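Local atomic coordinates of malonate decarboxylase subunit alpha (PDB entry 6MPR), a protein that probably acts as the acyl-carrier-protein transferase subunit of malonate decarboxylase, exchanging acetyl for malonyl on the carrier during the breakdown of malonate to acetate. Residues A[124-129]-A[133-138]; A[378-383]-A[452-457]. One frame throughout, in Å; residues are numbered along the deposited sequence.

Contact 1 (A[124-129]-A[133-138])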
loop_
_atom_site.group_PDB
_atom_site.type_symbol
_atom_site.label_atom_id
_atom_site.label_comp_id
_atom_site.label_asym_id
_atom_site.label_seq_id
_atom_site.Cartn_x
_atom_site.Cartn_y
_atom_site.Cartn_z
ATOM N N LEU A 124 14.389 -8.116 -25.917
ATOM C CA LEU A 124 15.660 -7.404 -25.880
ATOM C C LEU A 124 15.512 -5.928 -26.203
ATOM O O LEU A 124 16.513 -5.206 -26.198
ATOM C CB LEU A 124 16.651 -8.021 -26.868
ATOM C CG LEU A 124 17.051 -9.469 -26.610
ATOM C CD1 LEU A 124 16.129 -10.429 -27.358
ATOM C CD2 LEU A 124 18.505 -9.689 -26.991
ATOM N N ARG A 125 14.290 -5.468 -26.471
ATOM C CA ARG A 125 14.099 -4.142 -27.053
ATOM C C ARG A 125 14.498 -3.021 -26.094
ATOM O O ARG A 125 15.141 -2.056 -26.513
ATOM C CB ARG A 125 12.648 -3.973 -27.498
ATOM C CG ARG A 125 12.430 -4.147 -28.981
ATOM C CD ARG A 125 11.121 -3.502 -29.408
ATOM N NE ARG A 125 11.334 -2.294 -30.203
ATOM C CZ ARG A 125 10.358 -1.493 -30.620
ATOM N NH1 ARG A 125 9.090 -1.775 -30.335
ATOM N NH2 ARG A 125 10.647 -0.411 -31.328
ATOM N N ILE A 126 14.105 -3.103 -24.815
ATOM C CA ILE A 126 14.446 -2.029 -23.876
ATOM C C ILE A 126 15.961 -1.933 -23.709
ATOM O O ILE A 126 16.541 -0.842 -23.762
ATOM C CB ILE A 126 13.731 -2.238 -22.522
ATOM C CG1 ILE A 126 12.242 -1.893 -22.632
ATOM C CG2 ILE A 126 14.398 -1.410 -21.415
ATOM C CD1 ILE A 126 11.419 -2.311 -21.410
ATOM N N SER A 127 16.624 -3.078 -23.515
ATOM C CA SER A 127 18.083 -3.093 -23.438
ATOM C C SER A 127 18.711 -2.495 -24.688
ATOM O O SER A 127 19.708 -1.770 -24.603
ATOM C CB SER A 127 18.602 -4.518 -23.231
ATOM O OG SER A 127 18.461 -4.906 -21.874
ATOM N N GLN A 128 18.149 -2.797 -25.860
ATOM C CA GLN A 128 18.734 -2.285 -27.098
ATOM C C GLN A 128 18.515 -0.780 -27.224
ATOM O O GLN A 128 19.399 -0.060 -27.705
ATOM C CB GLN A 128 18.155 -3.025 -28.307
ATOM C CG GLN A 128 18.830 -2.701 -29.651
ATOM C CD GLN A 128 20.316 -3.060 -29.701
ATOM O OE1 GLN A 128 21.147 -2.238 -30.097
ATOM N NE2 GLN A 128 20.652 -4.288 -29.314
ATOM N N LEU A 129 17.351 -0.282 -26.793
ATOM C CA LEU A 129 17.113 1.162 -26.849
ATOM C C LEU A 129 18.015 1.908 -25.874
ATOM O O LEU A 129 18.476 3.018 -26.168
ATOM C CB LEU A 129 15.643 1.477 -26.571
ATOM C CG LEU A 129 14.675 1.141 -27.708
ATOM C CD1 LEU A 129 13.225 1.217 -27.241
ATOM C CD2 LEU A 129 14.930 2.034 -28.930
ATOM N N GLY A 133 21.018 4.677 -26.771
ATOM C CA GLY A 133 20.873 6.029 -26.270
ATOM C C GLY A 133 19.513 6.662 -26.476
ATOM O O GLY A 133 19.383 7.878 -26.298
ATOM N N LEU A 134 18.494 5.883 -26.830
ATOM C CA LEU A 134 17.163 6.415 -27.088
ATOM C C LEU A 134 16.213 6.267 -25.909
ATOM O O LEU A 134 15.129 6.862 -25.923
ATOM C CB LEU A 134 16.559 5.725 -28.322
ATOM C CG LEU A 134 17.318 6.003 -29.627
ATOM C CD1 LEU A 134 16.801 5.127 -30.756
ATOM C CD2 LEU A 134 17.224 7.477 -30.013
ATOM N N LEU A 135 16.594 5.512 -24.885
ATOM C CA LEU A 135 15.737 5.275 -23.734
ATOM C C LEU A 135 16.586 5.430 -22.484
ATOM O O LEU A 135 17.645 4.806 -22.376
ATOM C CB LEU A 135 15.093 3.877 -23.804
ATOM C CG LEU A 135 14.034 3.525 -22.747
ATOM C CD1 LEU A 135 13.023 2.503 -23.256
ATOM C CD2 LEU A 135 14.687 2.984 -21.477
ATOM N N GLU A 136 16.137 6.278 -21.562
ATOM C CA GLU A 136 16.825 6.528 -20.295
ATOM C C GLU A 136 15.933 5.994 -19.181
ATOM O O GLU A 136 14.862 6.554 -18.929
ATOM C CB GLU A 136 17.098 8.019 -20.107
ATOM C CG GLU A 136 18.005 8.632 -21.187
ATOM C CD GLU A 136 18.072 10.164 -21.148
ATOM O OE1 GLU A 136 17.581 10.783 -20.175
ATOM O OE2 GLU A 136 18.616 10.750 -22.111
ATOM N N ILE A 137 16.365 4.911 -18.525
ATOM C CA ILE A 137 15.594 4.349 -17.423
ATOM C C ILE A 137 15.707 5.254 -16.205
ATOM O O ILE A 137 16.804 5.688 -15.832
ATOM C CB ILE A 137 16.067 2.930 -17.080
ATOM C CG1 ILE A 137 15.781 1.978 -18.230
ATOM C CG2 ILE A 137 15.308 2.410 -15.860
ATOM C CD1 ILE A 137 14.326 1.570 -18.334
ATOM N N GLY A 138 14.566 5.561 -15.595
ATOM C CA GLY A 138 14.561 6.094 -14.245
ATOM C C GLY A 138 14.791 4.973 -13.256
ATOM O O GLY A 138 15.894 4.816 -12.720
#
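Leu129 O receives the backbone N-H of Leu134 at 2.9 Å, nearly in line with its carbonyl (C=O...N 158°). A second, weak bond reaches the same oxygen from Leu135 N at 3.4 Å and a poorer angle. Leu129 O is therefore held mainly by Leu134 N, with Leu135 N adding only a little. Gly133 takes a positive phi of 76° at the turn: as the first residue to leave helical geometry it is the C' residue of a Schellman motif, whose signature is the Leu134 N to Leu129 O bond. The motif ends helix 125-131 and sends the chain into strand 136-140, an edge strand of the parallel sheet within this chain, beside strand 111-116. Across the turn the leucine side chains close up. Leu129 CB lies 3.7 Å from Leu135 CB, the two side chains crossing at about a right angle, while Leu129 CD2 touches Leu134 CD1 at 4.0 Å. Leu135 has CG anti to its own N (chi1 -173°), and its CD2 extends to a looser contact with Ile126 CG2. That same methyl of Ile126 meets Ile137 CD1 at 4.3 Å. Leu103 and Phe106 of helix 100-107 pack against this apolar group.

Contact 2 (A[378-383]-A[452-457])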
loop_
_atom_site.group_PDB
_atom_site.type_symbol
_atom_site.label_atom_id
_atom_site.label_comp_id
_atom_site.label_asym_id
_atom_site.label_seq_id
_atom_site.Cartn_x
_atom_site.Cartn_y
_atom_site.Cartn_z
ATOM N N SER A 378 15.549 -13.595 -9.551
ATOM C CA SER A 378 15.255 -12.608 -10.578
ATOM C C SER A 378 14.851 -13.314 -11.866
ATOM O O SER A 378 15.208 -14.476 -12.100
ATOM C CB SER A 378 16.460 -11.692 -10.828
ATOM O OG SER A 378 16.182 -10.784 -11.872
ATOM N N THR A 379 14.079 -12.609 -12.687
ATOM C CA THR A 379 13.784 -13.065 -14.041
ATOM C C THR A 379 14.537 -12.264 -15.097
ATOM O O THR A 379 14.410 -12.564 -16.288
ATOM C CB THR A 379 12.279 -13.010 -14.327
ATOM O OG1 THR A 379 11.808 -11.671 -14.142
ATOM C CG2 THR A 379 11.512 -13.974 -13.407
ATOM N N VAL A 380 15.330 -11.269 -14.698
ATOM C CA VAL A 380 16.174 -10.558 -15.657
ATOM C C VAL A 380 17.297 -11.484 -16.108
ATOM O O VAL A 380 17.948 -12.147 -15.287
ATOM C CB VAL A 380 16.715 -9.257 -15.036
ATOM C CG1 VAL A 380 17.827 -8.657 -15.895
ATOM C CG2 VAL A 380 15.586 -8.246 -14.827
ATOM N N THR A 381 17.498 -11.578 -17.420
ATOM C CA THR A 381 18.633 -12.309 -17.970
ATOM C C THR A 381 19.398 -11.403 -18.923
ATOM O O THR A 381 18.954 -10.305 -19.270
ATOM C CB THR A 381 18.213 -13.606 -18.689
ATOM O OG1 THR A 381 17.247 -13.312 -19.707
ATOM C CG2 THR A 381 17.627 -14.616 -17.701
ATOM N N LYS A 382 20.557 -11.889 -19.363
ATOM C CA LYS A 382 21.463 -11.078 -20.167
ATOM C C LYS A 382 20.754 -10.508 -21.395
ATOM O O LYS A 382 20.094 -11.233 -22.145
ATOM C CB LYS A 382 22.671 -11.922 -20.582
ATOM C CG LYS A 382 23.792 -11.132 -21.251
ATOM C CD LYS A 382 24.940 -12.052 -21.675
ATOM C CE LYS A 382 26.211 -11.266 -21.972
ATOM N NZ LYS A 382 25.985 -10.187 -22.968
ATOM N N GLY A 383 20.862 -9.191 -21.574
ATOM C CA GLY A 383 20.247 -8.502 -22.688
ATOM C C GLY A 383 18.755 -8.257 -22.584
ATOM O O GLY A 383 18.179 -7.689 -23.523
ATOM N N ILE A 452 23.115 -9.131 -12.167
ATOM C CA ILE A 452 24.237 -8.289 -11.757
ATOM C C ILE A 452 24.901 -7.659 -12.968
ATOM O O ILE A 452 25.131 -6.447 -13.006
ATOM C CB ILE A 452 25.254 -9.089 -10.929
ATOM C CG1 ILE A 452 24.592 -9.687 -9.683
ATOM C CG2 ILE A 452 26.415 -8.182 -10.576
ATOM C CD1 ILE A 452 25.426 -10.779 -9.057
ATOM N N ASP A 453 25.232 -8.472 -13.976
ATOM C CA ASP A 453 25.865 -7.895 -15.162
ATOM C C ASP A 453 24.893 -7.038 -15.974
ATOM O O ASP A 453 25.323 -6.072 -16.620
ATOM C CB ASP A 453 26.475 -8.992 -16.035
ATOM C CG ASP A 453 27.807 -9.492 -15.500
ATOM O OD1 ASP A 453 28.243 -9.016 -14.430
ATOM O OD2 ASP A 453 28.420 -10.365 -16.147
ATOM N N VAL A 454 23.590 -7.356 -15.958
ATOM C CA VAL A 454 22.637 -6.480 -16.635
ATOM C C VAL A 454 22.633 -5.103 -15.983
ATOM O O VAL A 454 22.589 -4.077 -16.670
ATOM C CB VAL A 454 21.225 -7.094 -16.653
ATOM C CG1 VAL A 454 20.233 -6.062 -17.161
ATOM C CG2 VAL A 454 21.189 -8.327 -17.548
ATOM N N ALA A 455 22.691 -5.055 -14.652
ATOM C CA ALA A 455 22.777 -3.770 -13.958
ATOM C C ALA A 455 23.994 -2.976 -14.419
ATOM O O ALA A 455 23.898 -1.770 -14.681
ATOM C CB ALA A 455 22.817 -3.986 -12.443
ATOM N N LYS A 456 25.152 -3.637 -14.530
ATOM C CA LYS A 456 26.358 -2.958 -15.007
ATOM C C LYS A 456 26.176 -2.443 -16.428
ATOM O O LYS A 456 26.517 -1.295 -16.733
ATOM C CB LYS A 456 27.556 -3.907 -14.940
ATOM C CG LYS A 456 27.962 -4.270 -13.530
ATOM C CD LYS A 456 28.804 -5.539 -13.469
ATOM C CE LYS A 456 30.192 -5.330 -14.036
ATOM N NZ LYS A 456 31.048 -6.526 -13.790
ATOM N N THR A 457 25.646 -3.288 -17.313
ATOM C CA THR A 457 25.523 -2.925 -18.722
ATOM C C THR A 457 24.520 -1.792 -18.926
ATOM O O THR A 457 24.754 -0.885 -19.740
ATOM C CB THR A 457 25.122 -4.162 -19.520
ATOM O OG1 THR A 457 26.159 -5.142 -19.404
ATOM C CG2 THR A 457 24.904 -3.828 -20.986
#
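Val454 meets Val380 through apolar contacts that carry the packing of the 378-383 loop on helix 450-458. Val380 CG1 sits 3.8 Å from CG1 of Val454 and equally near its CG2 and CB, so one methyl rests against the branched end of the other valine. Val380 CG1 lies anti to the backbone N (chi1 168°), which directs this branch rather than CG2 at the helix. A second group of contacts is between methyl and backbone: Val454 CG2 approaches Thr381 O at 3.4 Å and Lys382 CA at 3.8 Å, placing the loop's main chain alongside the valine. Polar bonds shape each partner separately. Within the loop, Val380 N donates to Ser378 OG at 3.0 Å with an N-H...O angle of 156°, an ST turn that holds the backbone where Val380 is presented; that hydroxyl also pairs with Pro464 O. On the helix, Asp453 OD1 and Lys456 NZ form a long salt bridge, and Lys456 also pairs with Glu418 of the second subunit. Asp450, one turn before Val454, bonds Lys382 N through its carboxylate. Between the two segments the chemistry is shape-dependent van der Waals packing, while Asp450, just outside them, hydrogen-bonds loop to helix.

In the fold
From the N terminus, contact 1 comes first and closes a short loop: only three residues separate 124-129 from 133-138, joining helix 125-131 to strand 136-140, an edge strand, within this chain, of the parallel sheet. Contact 2 opens much later and closes a longer excursion, 68 residues intervening between 378-383 and 452-457; it ties a loop after strand 377-378 to helix 450-458. The two are in series, neither nested nor crossed. Their centres nevertheless lie 13 Å apart, and they meet directly where Gly383 O approaches Ser127 CB at 3.2 Å and receives a weak hydrogen bond from Ser127 OG. The loop of contact 2 thus bridges helix 125-131 and helix 450-458.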